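F-actin-capping protein subunit alpha (Plasmodium berghei, PDB 7A0H) probably binds the fast-growing barbed ends of actin filaments as an asymmetric homodimer, blocking subunit exchange there without severing the filaments. Local coordinates at residues G153-Y163 with F174-K185. Residues are numbered along the deposited sequence; the frame is centred on the assembly and turned at random.
Sequences GLNVKCASSVY and FLLICCDRYYLK
Asn155 and Tyr182 begin a run of five antiparallel hydrogen-bonded pairs that ends at Tyr163 and Phe174, with strand axes at 173°. The pairing forms the beta hairpin of strands 154-167 and 170-183, the first two of the five-stranded antiparallel sheet of this capping-protein subunit. Each of these pairs closes with two backbone bonds, among them Lys157 N to Asp180 O at 2.8 Å. On the face bearing Val162 and Leu175, helix 112-131 packs over Ser160, Val162 and Ile177, and Val162 CG2 lies 3.9 Å from Leu175 CG. Further along this face, the non-hydrogen-bonded pair Cys158 and Cys179 are the cysteines of a disulfide seen in this protein; Pro285 of the second subunit packs on Cys179. Strand 66-70 covers part of the opposite face, where Asp180 forms a salt bridge with Arg193. There the Tyr163 and Phe174 side chains lie side by side, Tyr163 CD2 meeting the Phe174 ring at its edge, in plane. With Tyr182 CG beside its backbone N (chi1 -64°), the ring leans obliquely back toward Lys157 and crosses its chain at about a right angle. Lys157 CD rests 3.8 Å from Tyr182 CE2, while Asn155 O meets the same ring's edge, 3.7 Å from Tyr182 CD2.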
ATOM      1  N   GLY A 153     -25.748  -2.166   2.191  1.00153.18           N
ATOM      2  CA  GLY A 153     -25.528  -3.297   3.057  1.00136.54           C
ATOM      3  C   GLY A 153     -24.176  -3.948   2.842  1.00164.44           C
ATOM      4  O   GLY A 153     -23.463  -3.685   1.872  1.00145.49           O
ATOM      5  N   LEU A 154     -23.862  -4.825   3.786  1.00169.36           N
ATOM      6  CA  LEU A 154     -22.618  -5.561   3.861  1.00122.74           C
ATOM      7  C   LEU A 154     -22.905  -7.046   3.676  1.00111.24           C
ATOM      8  O   LEU A 154     -23.972  -7.556   4.046  1.00126.18           O
ATOM      9  CB  LEU A 154     -21.918  -5.363   5.221  1.00115.12           C
ATOM     10  CG  LEU A 154     -20.801  -4.345   5.489  1.00106.50           C
ATOM     11  CD1 LEU A 154     -20.429  -4.418   7.014  1.00100.96           C
ATOM     12  CD2 LEU A 154     -19.596  -4.595   4.607  1.00 87.46           C
ATOM     13  N   ASN A 155     -21.951  -7.723   3.075  1.00107.79           N
ATOM     14  CA  ASN A 155     -21.900  -9.172   3.038  1.00 94.94           C
ATOM     15  C   ASN A 155     -20.711  -9.523   3.913  1.00 81.41           C
ATOM     16  O   ASN A 155     -19.637  -8.940   3.755  1.00 77.78           O
ATOM     17  CB  ASN A 155     -21.757  -9.657   1.599  1.00109.09           C
ATOM     18  CG  ASN A 155     -21.878 -11.145   1.477  1.00112.34           C
ATOM     19  OD1 ASN A 155     -22.726 -11.772   2.107  1.00119.22           O
ATOM     20  ND2 ASN A 155     -21.021 -11.729   0.650  1.00117.32           N
ATOM     21  N   VAL A 156     -20.915 -10.394   4.889  1.00 88.40           N
ATOM     22  CA  VAL A 156     -19.852 -10.784   5.811  1.00 78.45           C
ATOM     23  C   VAL A 156     -19.716 -12.311   5.792  1.00 83.80           C
ATOM     24  O   VAL A 156     -20.722 -13.019   5.863  1.00 80.83           O
ATOM     25  CB  VAL A 156     -20.127 -10.235   7.227  1.00 75.22           C
ATOM     26  CG1 VAL A 156     -21.492 -10.656   7.694  1.00108.97           C
ATOM     27  CG2 VAL A 156     -19.032 -10.682   8.191  1.00 86.04           C
ATOM     28  N   LYS A 157     -18.470 -12.804   5.633  1.00 59.32           N
ATOM     29  CA  LYS A 157     -18.192 -14.245   5.615  1.00 61.89           C
ATOM     30  C   LYS A 157     -17.306 -14.586   6.802  1.00 58.72           C
ATOM     31  O   LYS A 157     -16.239 -13.967   6.964  1.00 58.49           O
ATOM     32  CB  LYS A 157     -17.512 -14.689   4.304  1.00 79.37           C
ATOM     33  CG  LYS A 157     -18.362 -14.456   3.008  1.00 78.70           C
ATOM     34  CD  LYS A 157     -17.619 -14.906   1.723  1.00 89.54           C
ATOM     35  CE  LYS A 157     -18.552 -14.911   0.500  1.00101.77           C
ATOM     36  NZ  LYS A 157     -19.618 -15.984   0.524  1.00111.19           N
ATOM     37  N   CYS A 158     -17.746 -15.568   7.612  0.61 64.57           N
ATOM     38  CA  CYS A 158     -17.139 -15.897   8.900  0.61 58.80           C
ATOM     39  C   CYS A 158     -16.819 -17.380   8.907  0.61 55.39           C
ATOM     40  O   CYS A 158     -17.580 -18.208   8.384  0.61 60.42           O
ATOM     41  CB  CYS A 158     -18.061 -15.573  10.107  0.61 58.79           C
ATOM     42  SG  CYS A 158     -17.273 -15.850  11.787  0.61 63.14           S
ATOM     43  N   ALA A 159     -15.694 -17.720   9.505  1.00 41.66           N
ATOM     44  CA  ALA A 159     -15.398 -19.137   9.652  1.00 48.97           C
ATOM     45  C   ALA A 159     -14.475 -19.308  10.842  1.00 38.72           C
ATOM     46  O   ALA A 159     -13.693 -18.393  11.185  1.00 43.49           O
ATOM     47  CB  ALA A 159     -14.801 -19.720   8.334  1.00 59.41           C
ATOM     48  N   SER A 160     -14.595 -20.477  11.476  1.00 42.35           N
ATOM     49  CA  SER A 160     -13.743 -20.834  12.600  1.00 47.43           C
ATOM     50  C   SER A 160     -13.516 -22.341  12.558  1.00 43.05           C
ATOM     51  O   SER A 160     -14.419 -23.098  12.173  1.00 46.53           O
ATOM     52  CB  SER A 160     -14.380 -20.507  13.983  1.00 40.98           C
ATOM     53  OG  SER A 160     -15.705 -21.129  14.108  1.00 47.19           O
ATOM     54  N   SER A 161     -12.389 -22.775  13.135  1.00 35.65           N
ATOM     55  CA  SER A 161     -12.046 -24.174  12.991  1.00 42.68           C
ATOM     56  C   SER A 161     -11.073 -24.507  14.074  1.00 37.55           C
ATOM     57  O   SER A 161     -10.340 -23.631  14.484  1.00 37.47           O
ATOM     58  CB  SER A 161     -11.380 -24.429  11.591  1.00 45.53           C
ATOM     59  OG  SER A 161     -11.056 -25.793  11.525  1.00 55.65           O
ATOM     60  N   VAL A 162     -10.992 -25.765  14.491  1.00 45.39           N
ATOM     61  CA  VAL A 162      -9.896 -26.157  15.373  1.00 35.53           C
ATOM     62  C   VAL A 162      -9.209 -27.390  14.780  1.00 44.87           C
ATOM     63  O   VAL A 162      -9.883 -28.377  14.423  1.00 42.19           O
ATOM     64  CB  VAL A 162     -10.342 -26.439  16.837  1.00 44.56           C
ATOM     65  CG1 VAL A 162      -9.099 -26.711  17.657  1.00 36.13           C
ATOM     66  CG2 VAL A 162     -11.031 -25.167  17.577  1.00 35.28           C
ATOM     67  N   TYR A 163      -7.861 -27.352  14.742  1.00 39.64           N
ATOM     68  CA  TYR A 163      -7.039 -28.408  14.161  1.00 49.93           C
ATOM     69  C   TYR A 163      -6.151 -29.069  15.207  1.00 46.81           C
ATOM     70  O   TYR A 163      -5.574 -28.389  16.060  1.00 51.22           O
ATOM     71  CB  TYR A 163      -6.062 -27.870  13.005  1.00 49.50           C
ATOM     72  CG  TYR A 163      -6.752 -27.081  11.940  1.00 47.12           C
ATOM     73  CD1 TYR A 163      -7.229 -27.708  10.766  1.00 51.00           C
ATOM     74  CD2 TYR A 163      -7.006 -25.751  12.124  1.00 42.15           C
ATOM     75  CE1 TYR A 163      -7.943 -27.011   9.806  1.00 47.47           C
ATOM     76  CE2 TYR A 163      -7.678 -25.007  11.137  1.00 45.62           C
ATOM     77  CZ  TYR A 163      -8.136 -25.618   9.989  1.00 49.39           C
ATOM     78  OH  TYR A 163      -8.837 -24.876   9.025  1.00 49.74           O
ATOM     79  N   PHE A 174      -4.624 -25.825  17.273  1.00 43.74           N
ATOM     80  CA  PHE A 174      -4.564 -24.578  16.566  1.00 41.98           C
ATOM     81  C   PHE A 174      -5.988 -24.160  16.368  1.00 43.27           C
ATOM     82  O   PHE A 174      -6.772 -24.923  15.782  1.00 45.64           O
ATOM     83  CB  PHE A 174      -3.854 -24.739  15.260  1.00 46.64           C
ATOM     84  CG  PHE A 174      -3.654 -23.424  14.495  1.00 46.82           C
ATOM     85  CD1 PHE A 174      -2.721 -22.514  14.940  1.00 48.02           C
ATOM     86  CD2 PHE A 174      -4.401 -23.123  13.354  1.00 45.02           C
ATOM     87  CE1 PHE A 174      -2.487 -21.317  14.254  1.00 49.32           C
ATOM     88  CE2 PHE A 174      -4.177 -21.913  12.623  1.00 47.06           C
ATOM     89  CZ  PHE A 174      -3.219 -21.029  13.060  1.00 49.67           C
ATOM     90  N   LEU A 175      -6.325 -22.995  16.940  1.00 35.27           N
ATOM     91  CA  LEU A 175      -7.696 -22.476  16.973  1.00 36.68           C
ATOM     92  C   LEU A 175      -7.674 -21.233  16.137  1.00 37.82           C
ATOM     93  O   LEU A 175      -6.766 -20.394  16.311  1.00 37.96           O
ATOM     94  CB  LEU A 175      -8.186 -22.102  18.402  1.00 45.11           C
ATOM     95  CG  LEU A 175      -8.299 -23.171  19.506  1.00 51.41           C
ATOM     96  CD1 LEU A 175      -6.939 -23.338  20.135  1.00 48.89           C
ATOM     97  CD2 LEU A 175      -9.394 -22.880  20.579  1.00 40.32           C
ATOM     98  N   LEU A 176      -8.708 -21.070  15.321  1.00 36.07           N
ATOM     99  CA  LEU A 176      -8.686 -20.036  14.285  1.00 36.81           C
ATOM    100  C   LEU A 176     -10.072 -19.490  13.982  1.00 42.39           C
ATOM    101  O   LEU A 176     -11.060 -20.250  13.766  1.00 39.65           O
ATOM    102  CB  LEU A 176      -8.112 -20.618  12.984  1.00 42.95           C
ATOM    103  CG  LEU A 176      -8.018 -19.743  11.697  1.00 42.85           C
ATOM    104  CD1 LEU A 176      -7.030 -18.610  11.903  1.00 38.72           C
ATOM    105  CD2 LEU A 176      -7.538 -20.675  10.500  1.00 45.86           C
ATOM    106  N   ILE A 177     -10.134 -18.156  13.987  1.00 34.87           N
ATOM    107  CA  ILE A 177     -11.357 -17.434  13.613  1.00 39.39           C
ATOM    108  C   ILE A 177     -11.058 -16.521  12.401  1.00 34.28           C
ATOM    109  O   ILE A 177     -10.086 -15.754  12.433  1.00 31.70           O
ATOM    110  CB  ILE A 177     -11.913 -16.568  14.747  1.00 35.44           C
ATOM    111  CG1 ILE A 177     -12.149 -17.387  16.015  1.00 39.30           C
ATOM    112  CG2 ILE A 177     -13.255 -15.916  14.291  1.00 36.27           C
ATOM    113  CD1 ILE A 177     -12.578 -16.443  17.350  1.00 46.55           C
ATOM    114  N   CYS A 178     -11.992 -16.513  11.472  1.00 36.19           N
ATOM    115  CA  CYS A 178     -11.845 -15.679  10.259  1.00 35.65           C
ATOM    116  C   CYS A 178     -13.108 -14.920   9.950  1.00 43.51           C
ATOM    117  O   CYS A 178     -14.224 -15.512   9.901  1.00 38.12           O
ATOM    118  CB  CYS A 178     -11.550 -16.577   8.989  1.00 45.91           C
ATOM    119  SG  CYS A 178     -10.216 -17.668   9.193  1.00 47.83           S
ATOM    120  N   CYS A 179     -12.968 -13.610   9.694  0.57 40.34           N
ATOM    121  CA  CYS A 179     -14.091 -12.851   9.131  0.57 48.71           C
ATOM    122  C   CYS A 179     -13.569 -11.951   8.008  0.57 47.76           C
ATOM    123  O   CYS A 179     -12.499 -11.336   8.107  0.57 48.01           O
ATOM    124  CB  CYS A 179     -14.898 -12.026  10.208  0.57 46.82           C
ATOM    125  SG  CYS A 179     -15.999 -13.015  11.419  0.57 47.01           S
ATOM    126  N   ASP A 180     -14.355 -11.899   6.944  1.00 43.12           N
ATOM    127  CA  ASP A 180     -14.091 -11.144   5.734  1.00 52.02           C
ATOM    128  C   ASP A 180     -15.351 -10.356   5.415  1.00 52.26           C
ATOM    129  O   ASP A 180     -16.463 -10.917   5.402  1.00 58.87           O
ATOM    130  CB  ASP A 180     -13.737 -12.057   4.540  1.00 46.46           C
ATOM    131  CG  ASP A 180     -12.336 -12.673   4.655  1.00 55.03           C
ATOM    132  OD1 ASP A 180     -11.317 -12.040   5.000  1.00 51.86           O
ATOM    133  OD2 ASP A 180     -12.283 -13.856   4.396  1.00 61.66           O
ATOM    134  N   ARG A 181     -15.185  -9.070   5.180  1.00 50.32           N
ATOM    135  CA  ARG A 181     -16.279  -8.140   4.926  1.00 64.62           C
ATOM    136  C   ARG A 181     -16.190  -7.661   3.481  1.00 62.80           C
ATOM    137  O   ARG A 181     -15.102  -7.405   2.976  1.00 58.55           O
ATOM    138  CB  ARG A 181     -16.151  -6.982   5.913  1.00 52.93           C
ATOM    139  CG  ARG A 181     -16.342  -7.442   7.425  1.00 58.78           C
ATOM    140  CD  ARG A 181     -16.098  -6.313   8.527  1.00 58.35           C
ATOM    141  NE  ARG A 181     -16.883  -5.127   8.226  1.00 55.54           N
ATOM    142  CZ  ARG A 181     -16.382  -4.003   7.723  1.00 63.82           C
ATOM    143  NH1 ARG A 181     -15.085  -3.869   7.516  1.00 56.96           N
ATOM    144  NH2 ARG A 181     -17.198  -3.008   7.429  1.00 55.02           N
ATOM    145  N   TYR A 182     -17.337  -7.576   2.818  1.00 55.68           N
ATOM    146  CA  TYR A 182     -17.461  -7.216   1.428  1.00 61.41           C
ATOM    147  C   TYR A 182     -18.402  -6.041   1.305  1.00 80.43           C
ATOM    148  O   TYR A 182     -19.517  -6.071   1.841  1.00 91.03           O
ATOM    149  CB  TYR A 182     -17.985  -8.412   0.591  1.00 71.88           C
ATOM    150  CG  TYR A 182     -16.988  -9.532   0.615  1.00 75.31           C
ATOM    151  CD1 TYR A 182     -15.979  -9.621  -0.361  1.00 64.29           C
ATOM    152  CD2 TYR A 182     -16.982 -10.441   1.670  1.00 68.07           C
ATOM    153  CE1 TYR A 182     -15.033 -10.614  -0.315  1.00 68.61           C
ATOM    154  CE2 TYR A 182     -16.036 -11.439   1.741  1.00 60.58           C
ATOM    155  CZ  TYR A 182     -15.053 -11.513   0.764  1.00 69.18           C
ATOM    156  OH  TYR A 182     -14.119 -12.498   0.878  1.00 67.26           O
ATOM    157  N   TYR A 183     -17.954  -5.015   0.594  1.00 96.73           N
ATOM    158  CA  TYR A 183     -18.815  -3.899   0.237  1.00 93.38           C
ATOM    159  C   TYR A 183     -19.547  -4.213  -1.048  1.00 96.91           C
ATOM    160  O   TYR A 183     -19.040  -4.916  -1.924  1.00105.05           O
ATOM    161  CB  TYR A 183     -18.032  -2.605   0.131  1.00 89.19           C
ATOM    162  CG  TYR A 183     -17.515  -2.079   1.472  1.00104.14           C
ATOM    163  CD1 TYR A 183     -18.093  -2.467   2.699  1.00101.58           C
ATOM    164  CD2 TYR A 183     -16.444  -1.190   1.519  1.00 84.78           C
ATOM    165  CE1 TYR A 183     -17.592  -1.965   3.935  1.00 93.60           C
ATOM    166  CE2 TYR A 183     -15.951  -0.687   2.722  1.00 87.00           C
ATOM    167  CZ  TYR A 183     -16.511  -1.076   3.921  1.00 93.35           C
ATOM    168  OH  TYR A 183     -15.971  -0.554   5.084  1.00 82.90           O
ATOM    169  N   LEU A 184     -20.746  -3.655  -1.158  1.00126.76           N
ATOM    170  CA  LEU A 184     -21.591  -4.017  -2.289  1.00111.26           C
ATOM    171  C   LEU A 184     -21.772  -5.514  -2.103  1.00145.09           C
ATOM    172  O   LEU A 184     -22.380  -5.933  -1.110  1.00138.16           O
ATOM    173  CB  LEU A 184     -20.958  -3.593  -3.596  1.00116.45           C
ATOM    174  CG  LEU A 184     -20.860  -2.055  -3.575  1.00101.89           C
ATOM    175  CD1 LEU A 184     -20.078  -1.464  -4.764  1.00171.57           C
ATOM    176  CD2 LEU A 184     -22.257  -1.436  -3.490  1.00 87.84           C
ATOM    177  N   LYS A 185     -21.227  -6.335  -2.997  1.00125.42           N
ATOM    178  CA  LYS A 185     -21.272  -7.770  -2.729  1.00127.17           C
ATOM    179  C   LYS A 185     -19.919  -8.432  -2.935  1.00126.23           C
ATOM    180  O   LYS A 185     -19.629  -9.450  -2.295  1.00118.71           O
ATOM    181  CB  LYS A 185     -22.349  -8.452  -3.580  1.00144.07           C
ATOM    182  CG  LYS A 185     -23.816  -8.142  -3.135  1.00141.04           C
ATOM    183  CD  LYS A 185     -24.235  -8.549  -1.676  1.00164.90           C
ATOM    184  CE  LYS A 185     -24.467 -10.073  -1.503  1.00165.32           C
ATOM    185  NZ  LYS A 185     -24.813 -10.491  -0.101  1.00191.80           N
TER